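PDB 6BZN: halogenase PltM from Pseudomonas fluorescens, which halogenates phenolic compounds, with chloride, bromide and iodide as possible halides, probably through a flavin-dependent reaction that uses FAD. Local coordinates for residues Ala113-Gln116 with Pro120-Pro123; Ala186-Asp191 with Glu380-Val385; Asp230-Leu235 with Tyr302-Glu307; Pro348-Gly353 with Asp397-Cys402; Ser403-Ser408 with Gln480-Ala485. All blocks are in the same frame, centred on the assembly; numbering follows the deposited sequence. Where two conformers were deposited one is given.

Contact 1. Residues Ala113-Gln116 with Pro120-Pro123; sequences AWHQ and PSSP
His-115 and Ser-121 meet through one short, nearly straight hydrogen bond. The His-115 side chain leaves the backbone with CG anti to the carbonyl carbon (chi1 -49°), which turns ND1 to the serine. Its CB stands 3.8 Å from Ser-121 OG, and CG comes somewhat closer. ND1 is the atom that binds: it lies 2.6 Å from Ser-121 OG, at an angle of 173°. The hydroxyl sits at the ring edge, in the ring plane, and either partner could donate. CE1 packs beside the serine, 3.8 Å from Ser-121 CB. At the far end NE2 bonds to His-251 ND1, so the ring is pinned at both nitrogens. A leucine here would probably leave Ser-121 OG and His-251 without their common partner and let the loop move. Ser-121 OG also bonds water 3 (2.8 Å), which accepts from Gln-116 N. Two more waters link the backbones. Water 1 donates to Trp-114 O and Ser-122 O, and water 2 takes Ser-122 N (2.9 Å) while donating to Trp-114 O. The waters and the His-Ser bond brace the long connection of a beta hairpin, between antiparallel strands 109-114 and 126-131 at one edge of the mixed sheet.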
# COMPACT_ATOMS: atom_id res chain seq x y z
N ALA A 113 -14.47 12.35 0.88
CA ALA A 113 -15.45 13.33 1.32
C ALA A 113 -14.75 14.33 2.22
O ALA A 113 -14.05 13.93 3.17
CB ALA A 113 -16.58 12.64 2.08
N TRP A 114 -14.90 15.62 1.91
CA TRP A 114 -14.16 16.68 2.57
C TRP A 114 -15.02 17.36 3.64
O TRP A 114 -16.26 17.46 3.49
CB TRP A 114 -13.66 17.70 1.53
CG TRP A 114 -12.87 18.86 2.08
CD1 TRP A 114 -11.51 18.91 2.29
CD2 TRP A 114 -13.38 20.12 2.49
NE1 TRP A 114 -11.15 20.13 2.80
CE2 TRP A 114 -12.28 20.90 2.92
CE3 TRP A 114 -14.66 20.68 2.51
CZ2 TRP A 114 -12.42 22.21 3.38
CZ3 TRP A 114 -14.81 21.99 2.97
CH2 TRP A 114 -13.69 22.74 3.40
N HIS A 115 -14.38 17.80 4.71
CA HIS A 115 -15.04 18.42 5.86
C HIS A 115 -14.21 19.55 6.39
O HIS A 115 -13.01 19.63 6.12
CB HIS A 115 -15.21 17.42 6.99
CG HIS A 115 -15.80 16.14 6.54
ND1 HIS A 115 -17.16 15.92 6.52
CD2 HIS A 115 -15.23 15.03 6.04
CE1 HIS A 115 -17.40 14.71 6.05
NE2 HIS A 115 -16.24 14.16 5.74
N GLN A 116 -14.84 20.42 7.16
CA GLN A 116 -14.13 21.45 7.86
C GLN A 116 -14.78 21.73 9.19
O GLN A 116 -15.99 21.58 9.35
CB GLN A 116 -14.02 22.74 7.03
CG GLN A 116 -15.28 23.58 6.95
CD GLN A 116 -15.00 24.98 6.43
OE1 GLN A 116 -15.66 25.43 5.52
NE2 GLN A 116 -14.00 25.66 6.99
N PRO A 120 -21.12 22.83 8.48
CA PRO A 120 -21.74 21.56 8.10
C PRO A 120 -21.10 20.98 6.85
O PRO A 120 -20.69 21.73 5.96
CB PRO A 120 -23.20 21.94 7.81
CG PRO A 120 -23.16 23.38 7.43
CD PRO A 120 -22.01 23.98 8.21
N SER A 121 -21.04 19.65 6.78
CA SER A 121 -20.43 18.97 5.66
C SER A 121 -21.41 18.84 4.50
O SER A 121 -22.59 18.62 4.72
CB SER A 121 -19.95 17.58 6.09
OG SER A 121 -18.95 17.69 7.09
N SER A 122 -20.91 18.96 3.27
CA SER A 122 -21.76 18.86 2.09
C SER A 122 -21.52 17.55 1.33
O SER A 122 -20.39 17.22 0.99
CB SER A 122 -21.52 20.05 1.17
OG SER A 122 -22.10 19.82 -0.10
N PRO A 123 -22.61 16.83 1.01
CA PRO A 123 -22.46 15.67 0.12
C PRO A 123 -22.05 15.99 -1.33
O PRO A 123 -21.87 15.07 -2.11
CB PRO A 123 -23.83 14.98 0.14
CG PRO A 123 -24.71 15.80 0.99
CD PRO A 123 -23.99 17.01 1.49
O HOH W 1 -18.57 15.99 2.75
O HOH W 2 -18.12 19.63 3.30
O HOH W 3 -17.70 20.19 7.32

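Contact 2. Residues Ala186-Asp191 with Glu380-Val385; sequences AAFIID and EQFIEV
Phe-188, of strand 188-191 in the parallel five-strand sheet, packs on Phe-382, the N-cap residue of helix 383-406. The two side chains come from opposite directions. Phe-188 CE1 and Phe-382 CE2 are the closest pair, at 3.6 Å. The rings are neither stacked nor edge-to-face: the planes make 37° and the centroids are 4.9 Å apart. Phe-188 CZ lies 3.9 Å above the plane of the Phe-382 ring, displaced toward its rim. On the opposite face Gln-381 CB stands 4.2 Å from that plane, over the ring centre, so the Phe-382 ring is held from both sides. Strand 188-191 runs between strands 24-29 and 336-338, and this parallel order, with the FAD-binding residues Ile-33 and Ala-34 that follow strand 24-29, fits a Rossmann-type nucleotide-binding fold. Phe-382 brings in a helix from much later in the chain. Phe-188 reaches outward because its CG is anti to the backbone N (chi1 -162°). Its ring also meets that of Trp-377, its side chain touches Val-368 of helix 352-374, and the side chain of Asp-25, a calcium-binding residue of this protein, is about 7 Å away.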
# COMPACT_ATOMS: atom_id res chain seq x y z
N ALA A 186 22.28 -19.65 5.95
CA ALA A 186 21.80 -19.51 4.59
C ALA A 186 22.75 -18.70 3.73
O ALA A 186 23.71 -18.08 4.23
CB ALA A 186 20.42 -18.89 4.58
N ALA A 187 22.50 -18.72 2.43
CA ALA A 187 23.26 -17.89 1.50
C ALA A 187 22.83 -16.42 1.54
O ALA A 187 23.63 -15.54 1.19
CB ALA A 187 23.15 -18.42 0.09
N PHE A 188 21.59 -16.15 1.97
CA PHE A 188 20.97 -14.83 1.80
C PHE A 188 19.82 -14.66 2.79
O PHE A 188 19.14 -15.64 3.12
CB PHE A 188 20.43 -14.73 0.38
CG PHE A 188 20.15 -13.33 -0.11
CD1 PHE A 188 21.20 -12.48 -0.42
CD2 PHE A 188 18.85 -12.90 -0.34
CE1 PHE A 188 20.96 -11.20 -0.92
CE2 PHE A 188 18.60 -11.64 -0.85
CZ PHE A 188 19.65 -10.78 -1.14
N ILE A 189 19.62 -13.44 3.25
CA ILE A 189 18.52 -13.14 4.19
C ILE A 189 17.65 -12.01 3.64
O ILE A 189 18.15 -10.99 3.18
CB ILE A 189 19.03 -12.89 5.63
CG1 ILE A 189 17.85 -12.75 6.60
CG2 ILE A 189 19.94 -11.67 5.75
CD1 ILE A 189 18.24 -13.06 8.05
N ILE A 190 16.34 -12.24 3.64
CA ILE A 190 15.36 -11.24 3.20
C ILE A 190 14.57 -10.78 4.42
O ILE A 190 13.97 -11.60 5.11
CB ILE A 190 14.41 -11.81 2.14
CG1 ILE A 190 15.22 -12.18 0.91
CG2 ILE A 190 13.32 -10.80 1.76
CD1 ILE A 190 14.47 -13.01 -0.10
N ASP A 191 14.58 -9.48 4.68
CA ASP A 191 13.79 -8.91 5.75
C ASP A 191 12.42 -8.52 5.22
O ASP A 191 12.26 -7.48 4.56
CB ASP A 191 14.46 -7.70 6.38
CG ASP A 191 13.85 -7.31 7.72
OD1 ASP A 191 12.65 -7.60 7.97
OD2 ASP A 191 14.59 -6.73 8.55
N GLU A 380 25.80 -5.41 -6.15
CA GLU A 380 25.47 -4.87 -7.47
C GLU A 380 24.42 -5.69 -8.23
O GLU A 380 23.66 -5.14 -9.02
CB GLU A 380 26.75 -4.67 -8.32
CG GLU A 380 26.58 -3.75 -9.54
CD GLU A 380 26.29 -2.28 -9.23
OE1 GLU A 380 26.35 -1.84 -8.05
OE2 GLU A 380 25.98 -1.53 -10.19
N GLN A 381 24.34 -7.00 -7.96
CA GLN A 381 23.31 -7.84 -8.57
C GLN A 381 21.91 -7.40 -8.19
O GLN A 381 20.98 -7.66 -8.92
CB GLN A 381 23.48 -9.31 -8.15
CG GLN A 381 24.76 -9.98 -8.67
CD GLN A 381 25.15 -11.21 -7.85
OE1 GLN A 381 26.28 -11.32 -7.36
NE2 GLN A 381 24.20 -12.12 -7.65
N PHE A 382 21.76 -6.76 -7.03
CA PHE A 382 20.43 -6.39 -6.50
C PHE A 382 20.16 -4.89 -6.59
O PHE A 382 19.16 -4.41 -6.08
CB PHE A 382 20.31 -6.90 -5.07
CG PHE A 382 20.65 -8.36 -4.93
CD1 PHE A 382 19.82 -9.33 -5.47
CD2 PHE A 382 21.80 -8.77 -4.27
CE1 PHE A 382 20.14 -10.67 -5.36
CE2 PHE A 382 22.12 -10.11 -4.16
CZ PHE A 382 21.29 -11.06 -4.72
N ILE A 383 21.02 -4.15 -7.30
CA ILE A 383 20.95 -2.69 -7.27
C ILE A 383 19.62 -2.14 -7.80
O ILE A 383 19.13 -1.15 -7.29
CB ILE A 383 22.17 -2.04 -7.99
CG1 ILE A 383 22.30 -0.57 -7.61
CG2 ILE A 383 22.10 -2.22 -9.50
CD1 ILE A 383 22.73 -0.33 -6.18
N GLU A 384 19.04 -2.80 -8.79
CA GLU A 384 17.77 -2.34 -9.33
C GLU A 384 16.59 -2.57 -8.37
O GLU A 384 15.57 -1.89 -8.47
CB GLU A 384 17.50 -2.95 -10.70
CG GLU A 384 18.53 -2.54 -11.76
CD GLU A 384 18.55 -1.05 -12.08
OE1 GLU A 384 17.49 -0.39 -12.01
OE2 GLU A 384 19.65 -0.53 -12.42
N VAL A 385 16.74 -3.53 -7.46
CA VAL A 385 15.75 -3.71 -6.39
C VAL A 385 15.78 -2.47 -5.47
O VAL A 385 14.73 -1.90 -5.13
CB VAL A 385 15.99 -5.02 -5.61
CG1 VAL A 385 15.02 -5.16 -4.45
CG2 VAL A 385 15.82 -6.21 -6.54

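Contact 3. Residues Asp230-Leu235 with Tyr302-Glu307; sequences DALAPL and YPAIGE
Ala-231, the last residue of helix 228-231, and Leu-232 just after it pack on one side of the short helix 303-306. The tight part is made of small groups against backbone. Ala-231 CB lies 3.3 Å from Glu-307 O and 3.9 Å from Glu-307 CB. In return, Glu-307 CB approaches Ala-231 O to 3.5 Å. One step along, Leu-232 straddles a carbonyl with both methyls: CD2 is 3.5 Å from Ala-304 O and CD1 is 3.6 Å from the same oxygen. CD2 also touches Ala-304 CB at 3.8 Å. Leu-232 gets there with CG anti to the carbonyl carbon (chi1 -76°). That carbonyl is already in use, since Ala-304 O accepts the backbone N of Glu-307 at 3.1 Å.

The loose side begins beyond Glu-307 CB. The glutamate CG is 4.2 Å from Leu-232 CD2, and the chain then bends at chi2 (-59°). The carboxylate takes no part in the contact. All four touching residues are partly exposed. The inner side is covered by other parts of the fold: Leu-232 touches His-251 of strand 248-253, and Ala-304 touches His-115 and Ser-121.

No hydrogen bond or salt bridge crosses between the segments. The chemistry is van der Waals packing of methyl groups on carbonyl oxygens and one another, which probably shields them partly from water.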
# COMPACT_ATOMS: atom_id res chain seq x y z
N ASP A 230 -26.44 5.28 4.42
CA ASP A 230 -27.37 5.34 5.56
C ASP A 230 -27.08 6.48 6.52
O ASP A 230 -27.99 7.05 7.10
CB ASP A 230 -27.39 4.03 6.36
CG ASP A 230 -28.03 2.88 5.61
OD1 ASP A 230 -28.84 3.14 4.70
OD2 ASP A 230 -27.71 1.71 5.92
N ALA A 231 -25.80 6.80 6.72
CA ALA A 231 -25.40 7.77 7.72
C ALA A 231 -25.46 9.20 7.20
O ALA A 231 -25.78 10.11 7.97
CB ALA A 231 -23.99 7.48 8.22
N LEU A 232 -25.11 9.41 5.94
CA LEU A 232 -24.87 10.76 5.41
C LEU A 232 -25.71 11.13 4.19
O LEU A 232 -26.40 12.15 4.22
CB LEU A 232 -23.38 10.97 5.14
CG LEU A 232 -22.56 11.20 6.43
CD1 LEU A 232 -21.07 11.00 6.19
CD2 LEU A 232 -22.85 12.56 7.04
N ALA A 233 -25.66 10.35 3.12
CA ALA A 233 -26.41 10.72 1.92
C ALA A 233 -26.51 9.55 0.97
O ALA A 233 -25.49 8.91 0.70
CB ALA A 233 -25.77 11.90 1.21
N PRO A 234 -27.72 9.29 0.44
CA PRO A 234 -27.89 8.19 -0.51
C PRO A 234 -27.34 8.53 -1.89
O PRO A 234 -27.03 9.69 -2.16
CB PRO A 234 -29.41 8.03 -0.57
CG PRO A 234 -29.90 9.44 -0.38
CD PRO A 234 -28.98 10.02 0.65
N LEU A 235 -27.28 7.53 -2.76
CA LEU A 235 -26.78 7.72 -4.13
C LEU A 235 -27.61 8.74 -4.92
O LEU A 235 -27.06 9.46 -5.75
CB LEU A 235 -26.77 6.41 -4.92
CG LEU A 235 -25.79 5.32 -4.49
CD1 LEU A 235 -25.93 4.13 -5.42
CD2 LEU A 235 -24.37 5.86 -4.51
N TYR A 302 -15.93 17.00 13.70
CA TYR A 302 -16.51 16.63 12.40
C TYR A 302 -17.74 15.74 12.58
O TYR A 302 -17.68 14.53 12.32
CB TYR A 302 -15.45 15.92 11.54
CG TYR A 302 -14.21 16.74 11.34
CD1 TYR A 302 -14.25 17.90 10.56
CD2 TYR A 302 -13.00 16.40 11.96
CE1 TYR A 302 -13.13 18.68 10.39
CE2 TYR A 302 -11.87 17.18 11.78
CZ TYR A 302 -11.94 18.33 11.00
OH TYR A 302 -10.84 19.13 10.81
N PRO A 303 -18.87 16.32 13.03
CA PRO A 303 -20.08 15.53 13.30
C PRO A 303 -20.58 14.69 12.13
O PRO A 303 -21.19 13.65 12.37
CB PRO A 303 -21.15 16.57 13.66
CG PRO A 303 -20.50 17.90 13.65
CD PRO A 303 -19.05 17.76 13.32
N ALA A 304 -20.34 15.13 10.90
CA ALA A 304 -20.67 14.31 9.73
C ALA A 304 -19.98 12.94 9.81
O ALA A 304 -20.63 11.92 9.63
CB ALA A 304 -20.28 15.00 8.44
N ILE A 305 -18.69 12.94 10.11
CA ILE A 305 -17.94 11.69 10.28
C ILE A 305 -18.58 10.86 11.41
O ILE A 305 -18.74 9.63 11.29
CB ILE A 305 -16.43 11.97 10.54
CG1 ILE A 305 -15.80 12.71 9.35
CG2 ILE A 305 -15.69 10.66 10.78
CD1 ILE A 305 -14.37 13.16 9.58
N GLY A 306 -18.96 11.54 12.50
CA GLY A 306 -19.63 10.92 13.63
C GLY A 306 -20.91 10.16 13.31
O GLY A 306 -21.26 9.21 14.00
N GLU A 307 -21.59 10.55 12.23
CA GLU A 307 -22.80 9.82 11.81
C GLU A 307 -22.56 8.32 11.50
O GLU A 307 -23.50 7.53 11.52
CB GLU A 307 -23.49 10.52 10.64
CG GLU A 307 -24.04 11.91 10.97
CD GLU A 307 -25.08 11.94 12.09
OE1 GLU A 307 -25.18 12.97 12.77
OE2 GLU A 307 -25.79 10.93 12.32

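Contact 4. Residues Pro348-Gly353 with Asp397-Cys402; sequences PLFSRG and DQLVSC
The Phe-350 ring meets Leu-399 along one side, with Trp-420 of helix 410-441 stacked on the ring as well. The leucine comes in obliquely, neither squarely over the face nor at the edge. Phe-350 CD2 is 3.7 Å from Leu-399 CD2, and Phe-350 CE2 is 4.0 Å from Leu-399 CD1, so both methyls share the ring. Phe-350 belongs to a type II beta turn from Pro-348 to Ser-351, just before helix 352-374. It holds the third position of the turn, with positive phi (77°). Ser-351, which closes the turn, is an FAD-binding residue of this protein; no FAD is bound in this model.

The second flat group is the Arg-352 guanidinium. It lies beyond the contact, where NH1 forms a salt bridge with Glu-69. Leu-399 is met by the aliphatic part of the arginine: Arg-352 CG is 4.1 Å from Leu-399 CD2, and the two side chains cross at about a right angle. Leu-399 CD2 thus touches both the ring and the arginine chain, its CG anti to the backbone N (chi1 171°). An alanine at this site is likely to open a gap there and allow the Phe-350 ring to shift.

Next to it, Val-400 CG2 packs 3.8 Å from Leu-349 O. Inside helix 383-406, Asp-397 O accepts two donors of Ser-401 from opposite faces of its carbonyl plane, OG at 2.8 Å and N at 3.0 Å.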
# COMPACT_ATOMS: atom_id res chain seq x y z
N PRO A 348 -0.85 5.36 5.09
CA PRO A 348 -1.88 4.53 4.47
C PRO A 348 -2.56 5.17 3.25
O PRO A 348 -3.17 4.44 2.44
CB PRO A 348 -2.90 4.33 5.59
CG PRO A 348 -2.58 5.37 6.62
CD PRO A 348 -1.10 5.56 6.53
N LEU A 349 -2.47 6.49 3.12
CA LEU A 349 -3.18 7.23 2.08
C LEU A 349 -2.77 6.78 0.69
O LEU A 349 -1.60 6.87 0.31
CB LEU A 349 -2.94 8.73 2.20
CG LEU A 349 -3.73 9.59 1.21
CD1 LEU A 349 -5.21 9.54 1.53
CD2 LEU A 349 -3.22 11.02 1.17
N PHE A 350 -3.75 6.31 -0.07
CA PHE A 350 -3.58 5.74 -1.42
C PHE A 350 -3.03 4.33 -1.46
O PHE A 350 -2.84 3.78 -2.54
CB PHE A 350 -2.76 6.64 -2.37
CG PHE A 350 -3.38 7.97 -2.63
CD1 PHE A 350 -4.63 8.05 -3.23
CD2 PHE A 350 -2.71 9.14 -2.32
CE1 PHE A 350 -5.22 9.27 -3.49
CE2 PHE A 350 -3.30 10.36 -2.59
CZ PHE A 350 -4.55 10.43 -3.17
N SER A 351 -2.77 3.74 -0.29
CA SER A 351 -2.42 2.33 -0.18
C SER A 351 -1.25 1.93 -1.11
O SER A 351 -1.27 0.90 -1.78
CB SER A 351 -3.69 1.49 -0.38
OG SER A 351 -3.54 0.24 0.24
N ARG A 352 -0.21 2.76 -1.13
CA ARG A 352 0.95 2.51 -1.97
C ARG A 352 1.88 1.42 -1.41
O ARG A 352 2.62 0.79 -2.17
CB ARG A 352 1.76 3.80 -2.21
CG ARG A 352 0.96 4.95 -2.82
CD ARG A 352 0.22 4.58 -4.11
NE ARG A 352 1.14 4.15 -5.16
CZ ARG A 352 0.80 3.87 -6.42
NH1 ARG A 352 -0.47 3.96 -6.83
NH2 ARG A 352 1.75 3.49 -7.28
N GLY A 353 1.82 1.17 -0.10
CA GLY A 353 2.68 0.16 0.55
C GLY A 353 2.57 -1.23 -0.06
O GLY A 353 3.59 -1.84 -0.40
N ASP A 397 6.33 9.65 -0.75
CA ASP A 397 6.47 10.80 0.16
C ASP A 397 5.96 12.10 -0.49
O ASP A 397 5.27 12.88 0.17
CB ASP A 397 7.93 10.97 0.56
CG ASP A 397 8.13 11.98 1.69
OD1 ASP A 397 7.29 12.08 2.61
OD2 ASP A 397 9.19 12.65 1.67
N GLN A 398 6.31 12.34 -1.76
CA GLN A 398 5.80 13.54 -2.46
C GLN A 398 4.30 13.44 -2.67
O GLN A 398 3.56 14.38 -2.34
CB GLN A 398 6.52 13.77 -3.79
CG GLN A 398 7.92 14.39 -3.66
CD GLN A 398 7.91 15.81 -3.10
OE1 GLN A 398 7.25 16.70 -3.64
NE2 GLN A 398 8.64 16.02 -2.01
N LEU A 399 3.83 12.29 -3.15
CA LEU A 399 2.39 12.11 -3.36
C LEU A 399 1.59 12.42 -2.10
O LEU A 399 0.61 13.18 -2.15
CB LEU A 399 2.09 10.69 -3.83
CG LEU A 399 0.62 10.26 -3.88
CD1 LEU A 399 -0.14 11.06 -4.94
CD2 LEU A 399 0.49 8.77 -4.12
N VAL A 400 2.02 11.86 -0.97
CA VAL A 400 1.25 11.92 0.25
C VAL A 400 1.38 13.30 0.89
O VAL A 400 0.38 13.88 1.29
CB VAL A 400 1.62 10.79 1.23
CG1 VAL A 400 1.03 11.05 2.61
CG2 VAL A 400 1.13 9.46 0.70
N SER A 401 2.60 13.83 1.00
CA SER A 401 2.78 15.15 1.59
C SER A 401 1.98 16.21 0.82
O SER A 401 1.29 17.03 1.43
CB SER A 401 4.26 15.54 1.67
OG SER A 401 4.87 15.61 0.38
N CYS A 402 2.04 16.18 -0.50
CA CYS A 402 1.26 17.13 -1.31
C CYS A 402 -0.26 16.92 -1.14
O CYS A 402 -1.02 17.88 -1.15
CB CYS A 402 1.68 17.07 -2.78
SG CYS A 402 3.38 17.65 -3.03

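Contact 5. Residues Ser403-Ser408 with Gln480-Ala485; sequences SYEAFS and QAREQA
Glu-405 sends CG out anti to its own backbone N (chi1 -178°) and then bends at chi2 (65°), which lays its carboxylate over the backbone and inner side chain of Arg-482. The arginine also starts out extended, and the two side chains cross at about a right angle. What touches is carboxylate oxygen against carbon. Glu-405 OE1 is 3.5 Å from Arg-482 CG and 3.5 Å from Arg-482 CB. Glu-405 OE2 is 3.6 Å from Arg-482 CA.

The charges do not pair. Glu-405 OE1 is 5.1 Å from Arg-482 NE, and the carboxylate and guanidinium planes are 80° apart. At that range the opposite charges probably still attract weakly. The arginine bends away at chi3 and uses NH2 on Gln-479 OE1 in its own helix. A long salt bridge, 3.7 Å from Arg-482 NH2 to Glu-483 OE2, lies within the same helix.

The contact sets the C-terminal part of helix 383-406 beside the last turn of helix 465-483. The second of these helices ends in a Schellman motif. Ala-485 has positive phi and is the C-prime residue; its N bonds Arg-482 O at 3.2 Å, and Arg-486 N bonds Ala-481 O. Water 4 bridges the two helices near this end: it donates to Glu-405 OE2 at 2.7 Å and, weakly, to Ala-481 O at 3.4 Å.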
# COMPACT_ATOMS: atom_id res chain seq x y z
N SER A 403 -0.69 15.67 -0.96
CA SER A 403 -2.09 15.37 -0.70
C SER A 403 -2.58 15.97 0.62
O SER A 403 -3.65 16.55 0.68
CB SER A 403 -2.34 13.87 -0.71
OG SER A 403 -2.09 13.32 -1.98
N TYR A 404 -1.79 15.80 1.68
CA TYR A 404 -2.16 16.36 2.98
C TYR A 404 -2.32 17.90 2.90
O TYR A 404 -3.15 18.46 3.59
CB TYR A 404 -1.15 15.99 4.06
CG TYR A 404 -1.43 14.69 4.81
CD1 TYR A 404 -1.04 13.46 4.30
CD2 TYR A 404 -2.05 14.70 6.06
CE1 TYR A 404 -1.25 12.28 5.01
CE2 TYR A 404 -2.27 13.53 6.77
CZ TYR A 404 -1.86 12.31 6.24
OH TYR A 404 -2.07 11.14 6.96
N GLU A 405 -1.53 18.57 2.07
CA GLU A 405 -1.71 20.02 1.86
C GLU A 405 -3.00 20.29 1.09
O GLU A 405 -3.73 21.23 1.41
CB GLU A 405 -0.51 20.61 1.12
CG GLU A 405 -0.57 22.12 0.91
CD GLU A 405 -0.53 22.93 2.20
OE1 GLU A 405 -0.05 22.44 3.24
OE2 GLU A 405 -0.97 24.10 2.14
N ALA A 406 -3.29 19.47 0.09
CA ALA A 406 -4.53 19.58 -0.67
C ALA A 406 -5.79 19.31 0.16
O ALA A 406 -6.88 19.70 -0.27
CB ALA A 406 -4.51 18.66 -1.88
N PHE A 407 -5.67 18.65 1.32
CA PHE A 407 -6.80 18.48 2.23
C PHE A 407 -7.40 19.81 2.74
O PHE A 407 -8.50 19.79 3.30
CB PHE A 407 -6.43 17.70 3.50
CG PHE A 407 -6.06 16.23 3.31
CD1 PHE A 407 -6.29 15.52 2.12
CD2 PHE A 407 -5.54 15.54 4.40
CE1 PHE A 407 -5.94 14.17 2.03
CE2 PHE A 407 -5.21 14.20 4.32
CZ PHE A 407 -5.40 13.51 3.13
N SER A 408 -6.69 20.93 2.59
CA SER A 408 -7.17 22.22 3.13
C SER A 408 -8.46 22.76 2.50
O SER A 408 -9.07 23.63 3.08
CB SER A 408 -6.10 23.31 3.01
OG SER A 408 -5.74 23.50 1.65
N GLN A 480 5.27 24.75 -2.76
CA GLN A 480 5.34 26.21 -2.75
C GLN A 480 4.11 26.83 -2.09
O GLN A 480 4.22 27.78 -1.30
CB GLN A 480 5.51 26.74 -4.17
CG GLN A 480 5.78 28.23 -4.24
CD GLN A 480 5.70 28.75 -5.67
OE1 GLN A 480 4.60 28.92 -6.20
NE2 GLN A 480 6.85 28.98 -6.29
N ALA A 481 2.93 26.28 -2.40
CA ALA A 481 1.69 26.67 -1.74
C ALA A 481 1.76 26.49 -0.22
O ALA A 481 1.32 27.38 0.53
CB ALA A 481 0.52 25.89 -2.32
N ARG A 482 2.30 25.36 0.25
CA ARG A 482 2.49 25.16 1.69
C ARG A 482 3.48 26.20 2.21
O ARG A 482 3.15 26.96 3.12
CB ARG A 482 3.00 23.74 2.01
CG ARG A 482 3.25 23.47 3.50
CD ARG A 482 3.85 22.10 3.78
NE ARG A 482 5.06 21.87 2.99
CZ ARG A 482 6.25 22.45 3.21
NH1 ARG A 482 6.44 23.30 4.22
NH2 ARG A 482 7.27 22.17 2.40
N GLU A 483 4.67 26.24 1.61
CA GLU A 483 5.78 27.09 2.09
C GLU A 483 5.41 28.56 2.19
O GLU A 483 5.79 29.23 3.15
CB GLU A 483 7.01 26.96 1.18
CG GLU A 483 7.75 25.64 1.28
CD GLU A 483 8.69 25.39 0.10
OE1 GLU A 483 8.94 26.32 -0.70
OE2 GLU A 483 9.18 24.24 -0.04
N GLN A 484 4.68 29.06 1.19
CA GLN A 484 4.31 30.48 1.12
C GLN A 484 2.88 30.79 1.54
O GLN A 484 2.42 31.92 1.39
CB GLN A 484 4.56 30.99 -0.29
CG GLN A 484 6.03 31.10 -0.62
CD GLN A 484 6.29 31.28 -2.10
OE1 GLN A 484 5.41 31.72 -2.84
NE2 GLN A 484 7.49 30.95 -2.54
N ALA A 485 2.16 29.80 2.08
CA ALA A 485 0.77 29.97 2.50
C ALA A 485 -0.09 30.65 1.41
O ALA A 485 -0.79 31.62 1.68
CB ALA A 485 0.71 30.76 3.81
O HOH W 4 -1.04 26.67 2.81

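In the fold
Along the chain contact 1 closes first, contact 3 lies between the segments of contact 2, contacts 2 and 4 alternate, and contact 5 comes last. Contacts 1 and 3, with centres 9 Å apart, touch through His-115, Ser-121 and Ala-304 at the mixed sheet. Contact 2 lies across the chain's centre, at the parallel sheet, about 47 Å from contact 1 between centres. Helix 383-406 serves contact 2 at its start, contact 4 further along and contact 5 toward its end. Contact 5 touches contact 4 and reaches contact 1, where Trp-114 NE1 probably bonds Phe-407 O. One long helix and the residues after it thus run from the probably nucleotide-binding parallel sheet, past the FAD-site turn, to the mixed sheet.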